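Local coordinates for putative pore-forming toxin (Bacteroides vulgatus ATCC 8482, PDB 3KOG), which is of unproven function but may act as a pore-forming toxin, with a small beta domain probably related to the transthyretin-like superfamily, at residues E58-N63 with V75-L80. Numbering follows the deposited sequence.
Sequences ESININ and VTIPAL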
loop_
_atom_site.group_PDB
_atom_site.type_symbol
_atom_site.label_atom_id
_atom_site.label_comp_id
_atom_site.label_asym_id
_atom_site.label_seq_id
_atom_site.Cartn_x
_atom_site.Cartn_y
_atom_site.Cartn_z
ATOM N N GLU A 58 11.302 2.318 -2.874
ATOM C CA GLU A 58 12.031 1.060 -3.100
ATOM C C GLU A 58 11.063 -0.038 -3.524
ATOM O O GLU A 58 9.935 -0.097 -3.054
ATOM C CB GLU A 58 12.723 0.701 -1.780
ATOM C CG GLU A 58 13.224 -0.623 -1.622
ATOM C CD GLU A 58 13.917 -0.840 -0.262
ATOM O OE1 GLU A 58 13.479 -0.257 0.748
ATOM O OE2 GLU A 58 14.841 -1.646 -0.235
ATOM N N SER A 59 11.561 -0.922 -4.393
ATOM C CA SER A 59 10.816 -2.049 -4.916
ATOM C C SER A 59 11.140 -3.313 -4.150
ATOM O O SER A 59 12.318 -3.693 -4.030
ATOM C CB SER A 59 11.129 -2.285 -6.395
ATOM O OG SER A 59 10.275 -3.302 -6.905
ATOM N N ILE A 60 10.099 -3.961 -3.639
ATOM C CA ILE A 60 10.211 -5.219 -2.862
ATOM C C ILE A 60 9.564 -6.309 -3.720
ATOM O O ILE A 60 8.478 -6.086 -4.257
ATOM C CB ILE A 60 9.390 -5.130 -1.546
ATOM C CG1 ILE A 60 9.818 -3.898 -0.700
ATOM C CG2 ILE A 60 9.477 -6.452 -0.723
ATOM C CD1 ILE A 60 11.320 -3.907 -0.328
ATOM N N ASN A 61 10.209 -7.459 -3.838
ATOM C CA ASN A 61 9.645 -8.567 -4.562
ATOM C C ASN A 61 9.142 -9.575 -3.522
ATOM O O ASN A 61 9.856 -9.930 -2.563
ATOM C CB ASN A 61 10.676 -9.212 -5.488
ATOM C CG ASN A 61 11.011 -8.353 -6.697
ATOM O OD1 ASN A 61 10.526 -7.248 -6.859
ATOM N ND2 ASN A 61 11.875 -8.864 -7.540
ATOM N N ILE A 62 7.920 -10.036 -3.703
ATOM C CA ILE A 62 7.347 -11.052 -2.790
ATOM C C ILE A 62 7.171 -12.355 -3.553
ATOM O O ILE A 62 6.558 -12.332 -4.596
ATOM C CB ILE A 62 6.012 -10.604 -2.231
ATOM C CG1 ILE A 62 6.164 -9.302 -1.437
ATOM C CG2 ILE A 62 5.495 -11.629 -1.195
ATOM C CD1 ILE A 62 5.785 -8.076 -2.211
ATOM N N ASN A 63 7.735 -13.451 -3.052
ATOM C CA ASN A 63 7.579 -14.745 -3.674
ATOM C C ASN A 63 6.723 -15.654 -2.786
ATOM O O ASN A 63 6.751 -15.528 -1.546
ATOM C CB ASN A 63 8.942 -15.400 -3.920
ATOM C CG ASN A 63 9.653 -14.832 -5.146
ATOM O OD1 ASN A 63 10.141 -13.702 -5.134
ATOM N ND2 ASN A 63 9.722 -15.628 -6.205
ATOM N N VAL A 75 6.141 -4.737 -5.468
ATOM C CA VAL A 75 5.426 -3.600 -4.951
ATOM C C VAL A 75 6.435 -2.463 -4.703
ATOM O O VAL A 75 7.550 -2.655 -4.188
ATOM C CB VAL A 75 4.662 -3.956 -3.673
ATOM C CG1 VAL A 75 5.617 -4.450 -2.633
ATOM C CG2 VAL A 75 3.905 -2.760 -3.170
ATOM N N THR A 76 6.051 -1.276 -5.113
ATOM C CA THR A 76 6.943 -0.092 -4.920
ATOM C C THR A 76 6.451 0.600 -3.642
ATOM O O THR A 76 5.295 1.015 -3.553
ATOM C CB THR A 76 6.897 0.831 -6.151
ATOM O OG1 THR A 76 7.454 0.124 -7.237
ATOM C CG2 THR A 76 7.746 2.163 -5.889
ATOM N N ILE A 77 7.270 0.615 -2.620
ATOM C CA ILE A 77 7.057 1.482 -1.451
ATOM C C ILE A 77 7.267 2.913 -1.940
ATOM O O ILE A 77 8.313 3.236 -2.570
ATOM C CB ILE A 77 8.109 1.152 -0.319
ATOM C CG1 ILE A 77 8.002 -0.282 0.169
ATOM C CG2 ILE A 77 8.054 2.159 0.882
ATOM C CD1 ILE A 77 9.246 -0.713 1.018
ATOM N N PRO A 78 6.312 3.827 -1.652
ATOM C CA PRO A 78 6.514 5.209 -1.999
ATOM C C PRO A 78 7.552 5.898 -1.106
ATOM O O PRO A 78 7.773 5.476 0.016
ATOM C CB PRO A 78 5.143 5.821 -1.778
ATOM C CG PRO A 78 4.589 5.000 -0.561
ATOM C CD PRO A 78 5.092 3.611 -0.822
ATOM N N ALA A 79 8.135 6.992 -1.615
ATOM C CA ALA A 79 8.999 7.833 -0.828
ATOM C C ALA A 79 8.145 8.540 0.223
ATOM O O ALA A 79 7.126 9.131 -0.129
ATOM C CB ALA A 79 9.691 8.868 -1.742
ATOM N N LEU A 80 8.526 8.442 1.489
ATOM C CA LEU A 80 7.708 8.966 2.583
ATOM C C LEU A 80 8.586 9.810 3.473
ATOM O O LEU A 80 9.724 9.430 3.735
ATOM C CB LEU A 80 7.065 7.858 3.416
ATOM C CG LEU A 80 5.988 6.997 2.753
ATOM C CD1 LEU A 80 5.469 6.042 3.829
ATOM C CD2 LEU A 80 4.840 7.819 2.130
HETATM O O HOH W 1 7.846 -2.294 -7.918
#
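Ile-60 sits with its flank between Val-75 and Ile-77, meeting each through a different atom. Its CB rests near CG1 of Val-75, its directly paired neighbour, while its CG1 meets Ile-77 CD1 diagonally at 3.7 Å. Ile-77 reaches back over the strand boundary because its chain is extended, with CD1 anti to CA (chi2 166°). On the other flank of Val-75, Ile-62 CD1 comes up against Val-75 CG1 at 3.7 Å, so that this one methyl of Val-75 fits between Ile-60 CB and Ile-62 CD1. Branched apolar residues suit both the extended backbone and this face, which Ile-21 of strand 18-27 packs against; Val-90 and Ile-92 of strand 85-94 touch Ile-62. Glu-58, at the partly exposed margin of the same face, brings OE1 no nearer than 4.3 Å to Ile-77 CD1.

The backbones are joined by paired bonds at Glu-58/Ile-77 and Ile-60/Val-75; the straightest runs from Ile-60 N to Val-75 O (2.9 Å, 173°). Between them, Ser-59 and Thr-76 form a non-hydrogen-bonded pair on the exposed opposite face, where small hydroxyl side chains suit solvent. The arrangement is typical of an antiparallel beta hairpin, here strands 58-66 and 69-77, with one face mainly apolar and packed inward, Glu-58 at its margin, and the other polar.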